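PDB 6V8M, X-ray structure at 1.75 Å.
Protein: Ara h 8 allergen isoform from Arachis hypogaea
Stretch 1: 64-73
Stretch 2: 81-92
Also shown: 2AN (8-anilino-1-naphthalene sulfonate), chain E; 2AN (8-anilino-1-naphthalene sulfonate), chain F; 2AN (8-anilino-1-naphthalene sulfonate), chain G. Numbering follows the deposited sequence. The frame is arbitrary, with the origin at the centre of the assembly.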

# COMPACT_ATOMS: atom_id res chain seq x y z
N THR A 64 -3.39 4.34 19.56
CA THR A 64 -3.57 4.98 18.23
C THR A 64 -2.22 5.52 17.75
O THR A 64 -1.52 6.13 18.55
CB THR A 64 -4.64 6.07 18.32
OG1 THR A 64 -5.81 5.43 18.84
CG2 THR A 64 -4.96 6.74 17.01
N SER A 65 -1.87 5.29 16.49
CA SER A 65 -0.67 5.91 15.88
C SER A 65 -0.96 6.17 14.41
O SER A 65 -2.05 5.81 13.96
CB SER A 65 0.57 5.07 16.12
OG SER A 65 0.48 3.81 15.49
N TYR A 66 -0.06 6.86 13.72
CA TYR A 66 -0.29 7.19 12.30
C TYR A 66 1.00 7.10 11.53
O TYR A 66 2.10 7.18 12.08
CB TYR A 66 -0.95 8.57 12.17
CG TYR A 66 -0.06 9.70 12.65
CD1 TYR A 66 0.82 10.31 11.78
CD2 TYR A 66 -0.05 10.12 13.97
CE1 TYR A 66 1.68 11.32 12.19
CE2 TYR A 66 0.80 11.13 14.40
CZ TYR A 66 1.66 11.74 13.50
OH TYR A 66 2.54 12.71 13.88
N VAL A 67 0.85 6.96 10.22
CA VAL A 67 1.94 7.09 9.23
C VAL A 67 1.44 8.01 8.11
O VAL A 67 0.23 8.22 8.00
CB VAL A 67 2.43 5.74 8.69
CG1 VAL A 67 2.83 4.80 9.81
CG2 VAL A 67 1.36 5.11 7.81
N LEU A 68 2.37 8.52 7.31
CA LEU A 68 2.04 9.39 6.17
C LEU A 68 2.32 8.62 4.89
O LEU A 68 3.29 7.83 4.83
CB LEU A 68 2.83 10.70 6.23
CG LEU A 68 2.62 11.58 7.48
CD1 LEU A 68 3.40 12.87 7.32
CD2 LEU A 68 1.15 11.89 7.73
N HIS A 69 1.46 8.80 3.90
CA HIS A 69 1.64 8.24 2.54
C HIS A 69 1.77 9.40 1.56
O HIS A 69 1.03 10.37 1.69
CB HIS A 69 0.42 7.44 2.09
CG HIS A 69 0.23 6.12 2.71
ND1 HIS A 69 -0.39 5.10 2.04
CD2 HIS A 69 0.49 5.68 3.96
CE1 HIS A 69 -0.51 4.07 2.86
NE2 HIS A 69 0.04 4.40 4.02
N LYS A 70 2.62 9.26 0.55
CA LYS A 70 2.64 10.21 -0.57
C LYS A 70 2.43 9.46 -1.88
O LYS A 70 3.09 8.45 -2.09
CB LYS A 70 3.98 10.94 -0.59
CG LYS A 70 4.10 12.02 -1.67
CD LYS A 70 5.53 12.43 -1.88
CE LYS A 70 5.70 13.67 -2.73
NZ LYS A 70 7.10 13.79 -3.19
N ILE A 71 1.54 9.94 -2.74
CA ILE A 71 1.35 9.37 -4.10
C ILE A 71 2.52 9.83 -4.97
O ILE A 71 2.69 11.06 -5.20
CB ILE A 71 0.00 9.77 -4.73
CG1 ILE A 71 -1.14 9.38 -3.81
CG2 ILE A 71 -0.14 9.13 -6.10
CD1 ILE A 71 -2.52 9.62 -4.38
N ASP A 72 3.28 8.88 -5.49
CA ASP A 72 4.40 9.17 -6.42
C ASP A 72 3.90 9.13 -7.87
O ASP A 72 4.29 10.02 -8.69
CB ASP A 72 5.58 8.21 -6.19
CG ASP A 72 6.13 8.23 -4.77
OD1 ASP A 72 6.44 9.34 -4.27
OD2 ASP A 72 6.27 7.15 -4.18
N ALA A 73 3.03 8.20 -8.20
CA ALA A 73 2.45 8.10 -9.56
C ALA A 73 1.12 7.39 -9.48
O ALA A 73 0.98 6.47 -8.65
CB ALA A 73 3.40 7.38 -10.51
N TYR A 81 0.06 2.38 -9.59
CA TYR A 81 -0.02 3.12 -8.31
C TYR A 81 1.31 2.96 -7.58
O TYR A 81 1.62 1.87 -7.13
CB TYR A 81 -1.21 2.67 -7.47
CG TYR A 81 -1.40 3.52 -6.24
CD1 TYR A 81 -1.54 4.89 -6.33
CD2 TYR A 81 -1.52 2.95 -4.98
CE1 TYR A 81 -1.71 5.69 -5.21
CE2 TYR A 81 -1.65 3.74 -3.84
CZ TYR A 81 -1.74 5.12 -3.95
OH TYR A 81 -1.91 5.89 -2.82
N ASP A 82 2.03 4.08 -7.47
CA ASP A 82 3.34 4.15 -6.79
C ASP A 82 3.17 5.12 -5.64
O ASP A 82 2.65 6.21 -5.88
CB ASP A 82 4.45 4.58 -7.76
CG ASP A 82 4.63 3.69 -8.98
OD1 ASP A 82 4.07 2.55 -9.02
OD2 ASP A 82 5.30 4.18 -9.95
N TYR A 83 3.62 4.74 -4.45
CA TYR A 83 3.41 5.53 -3.22
C TYR A 83 4.55 5.25 -2.26
O TYR A 83 5.18 4.15 -2.30
CB TYR A 83 2.05 5.22 -2.58
CG TYR A 83 1.86 3.76 -2.26
CD1 TYR A 83 1.43 2.87 -3.22
CD2 TYR A 83 2.00 3.30 -0.97
CE1 TYR A 83 1.24 1.52 -2.92
CE2 TYR A 83 1.79 1.96 -0.65
CZ TYR A 83 1.42 1.06 -1.63
OH TYR A 83 1.19 -0.27 -1.37
N THR A 84 4.74 6.18 -1.35
CA THR A 84 5.81 6.10 -0.35
C THR A 84 5.18 6.23 1.02
O THR A 84 4.38 7.17 1.21
CB THR A 84 6.91 7.12 -0.59
OG1 THR A 84 7.56 6.85 -1.82
CG2 THR A 84 7.95 7.07 0.49
N ILE A 85 5.52 5.32 1.92
CA ILE A 85 5.12 5.45 3.36
C ILE A 85 6.32 6.00 4.11
O ILE A 85 7.42 5.47 3.99
CB ILE A 85 4.63 4.09 3.90
CG1 ILE A 85 3.50 3.53 3.03
CG2 ILE A 85 4.23 4.23 5.37
CD1 ILE A 85 2.99 2.20 3.50
N SER A 86 6.11 7.03 4.92
CA SER A 86 7.21 7.67 5.69
C SER A 86 6.62 8.44 6.86
O SER A 86 5.49 8.95 6.72
CB SER A 86 7.97 8.60 4.81
OG SER A 86 9.13 9.05 5.47
N GLY A 87 7.35 8.49 7.97
CA GLY A 87 6.99 9.38 9.07
C GLY A 87 5.81 8.87 9.85
O GLY A 87 5.04 8.01 9.33
N GLY A 88 5.64 9.48 11.01
CA GLY A 88 4.49 9.31 11.89
C GLY A 88 4.88 8.44 13.05
O GLY A 88 5.95 7.82 13.01
N THR A 89 4.05 8.42 14.07
CA THR A 89 4.25 7.67 15.34
C THR A 89 4.14 6.15 15.13
O THR A 89 4.74 5.40 15.95
CB THR A 89 3.23 8.17 16.36
OG1 THR A 89 1.92 8.16 15.78
CG2 THR A 89 3.52 9.58 16.82
N GLY A 90 3.45 5.72 14.06
CA GLY A 90 3.15 4.31 13.75
C GLY A 90 4.28 3.63 13.00
O GLY A 90 4.25 2.41 12.89
N PHE A 91 5.23 4.42 12.50
CA PHE A 91 6.24 3.93 11.51
C PHE A 91 7.46 3.37 12.25
O PHE A 91 7.90 3.97 13.25
CB PHE A 91 6.61 5.06 10.56
CG PHE A 91 7.18 4.57 9.24
CD1 PHE A 91 6.55 3.57 8.52
CD2 PHE A 91 8.34 5.12 8.74
CE1 PHE A 91 7.05 3.15 7.28
CE2 PHE A 91 8.86 4.68 7.53
CZ PHE A 91 8.21 3.69 6.81
N GLN A 92 7.99 2.22 11.77
CA GLN A 92 9.16 1.57 12.41
C GLN A 92 10.27 2.63 12.56
O GLN A 92 10.54 3.36 11.59
CB GLN A 92 9.62 0.35 11.60
CG GLN A 92 8.78 -0.91 11.83
CD GLN A 92 7.60 -1.03 10.88
OE1 GLN A 92 7.19 -0.07 10.23
NE2 GLN A 92 7.05 -2.22 10.78
C1 2AN E . 1.61 1.00 7.89
C2 2AN E . 2.75 0.84 8.62
C3 2AN E . 3.84 0.11 8.12
C4 2AN E . 3.71 -0.55 6.95
C5 2AN E . 2.55 -0.44 6.16
C6 2AN E . 2.47 -1.11 4.92
C7 2AN E . 1.38 -1.03 4.15
C8 2AN E . 0.30 -0.22 4.53
N 2AN E . 0.50 1.65 8.44
S 2AN E . -1.05 1.55 5.94
C9 2AN E . 0.30 0.42 5.73
C10 2AN E . 1.44 0.35 6.61
C11 2AN E . 0.28 2.02 9.79
C12 2AN E . -0.55 3.11 10.00
C13 2AN E . -0.77 3.58 11.28
C14 2AN E . -0.18 2.97 12.36
C15 2AN E . 0.65 1.88 12.17
C16 2AN E . 0.88 1.41 10.89
O1 2AN E . -0.46 2.79 6.34
O2 2AN E . -1.80 1.59 4.72
O3 2AN E . -1.95 1.06 7.09
C1 2AN F . 7.54 13.23 10.09
C2 2AN F . 6.55 14.03 9.62
C3 2AN F . 5.38 14.25 10.34
C4 2AN F . 5.19 13.64 11.54
C5 2AN F . 6.18 12.79 12.08
C6 2AN F . 5.95 12.16 13.32
C7 2AN F . 6.85 11.32 13.86
C8 2AN F . 8.06 11.07 13.19
N 2AN F . 8.67 13.05 9.26
S 2AN F . 9.90 11.24 11.30
C9 2AN F . 8.33 11.64 11.98
C10 2AN F . 7.39 12.54 11.36
C11 2AN F . 8.58 13.22 7.85
C12 2AN F . 9.02 14.39 7.24
C13 2AN F . 8.89 14.56 5.87
C14 2AN F . 8.33 13.58 5.09
C15 2AN F . 7.87 12.43 5.69
C16 2AN F . 7.99 12.24 7.05
O1 2AN F . 9.64 10.60 9.89
O2 2AN F . 10.48 10.26 12.15
O3 2AN F . 10.61 12.45 11.06
C1 2AN G . -2.03 16.03 10.35
C2 2AN G . -1.32 16.01 9.20
C3 2AN G . 0.02 15.58 9.17
C4 2AN G . 0.64 15.20 10.32
C5 2AN G . -0.05 15.22 11.55
C6 2AN G . 0.59 14.83 12.75
C7 2AN G . -0.06 14.85 13.93
C8 2AN G . -1.41 15.24 14.00
N 2AN G . -3.37 16.48 10.38
S 2AN G . -3.77 16.08 13.06
C9 2AN G . -2.07 15.64 12.87
C10 2AN G . -1.42 15.64 11.59
C11 2AN G . -4.36 16.43 9.38
C12 2AN G . -4.53 17.52 8.53
C13 2AN G . -5.52 17.49 7.56
C14 2AN G . -6.34 16.39 7.44
C15 2AN G . -6.19 15.33 8.29
C16 2AN G . -5.21 15.34 9.27
O1 2AN G . -4.14 15.73 14.54
O2 2AN G . -4.55 15.20 12.24
O3 2AN G . -3.90 17.49 12.89
O HOH W 1 -1.48 5.08 -0.36

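The two stretches form an antiparallel pair of β-strands, joined by a backbone ladder that a bulge shifts by one residue between Ile-71 and Ala-73 and that gives way to a glycine-rich turn beside Tyr-66. Leu-68 and Ser-86 exchange hydrogen bonds, Ser-86 N to Leu-68 O at 2.9 Å and Leu-68 N to Ser-86 O at 3.2 Å; Lys-70 and Thr-84 do the same, Lys-70 N to Thr-84 O at 2.8 Å and Thr-84 N to Lys-70 O at 2.9 Å. Beyond Ile-71 the register slips by one residue: Asp-82 O accepts from both Asp-72 N (2.8 Å) and Ala-73 N (3.1 Å), the signature of a β-bulge. Asp-82 N in turn donates to Ala-73 O at 2.9 Å. At the bulge the CA-to-CB bond of Asp-72 points toward the partner strand, and its OD2 accepts a hydrogen bond from Thr-84 OG1 at 2.7 Å, a short polar tie suited to a carboxylate and a hydroxyl.

His-69, Ile-71, Tyr-83 and Ile-85 share one sheet face. Ile-85 lays CG1 over the His-69 ring, 3.9 Å from its centroid, so an aliphatic branch packs on the flat imidazole while the ring nitrogens remain free for polar partners. NE2 of His-69 donates to sulfonate O1 of the chain E ligand at 2.9 Å, and a water joins His-69 ND1 to Tyr-81 OH, 2.6 Å from each. Branched Val-67 extends the apolar surface, its CG2 lying 3.9 Å from Ile-85 CG2.

At the turn, Gly-90 N donates to Tyr-66 O at 2.8 Å, while Thr-89 OG1 accepts from Tyr-66 N at 3.1 Å, its side chain standing in for a backbone acceptor. Glycine suits this close approach: an ideal CB on Gly-88 would lie 2.2 Å from Tyr-66 O, and one on Gly-90 would lie 2.9 Å from Ser-65 OG. The positive phi angles of Gly-87 and Gly-88 also favour glycine.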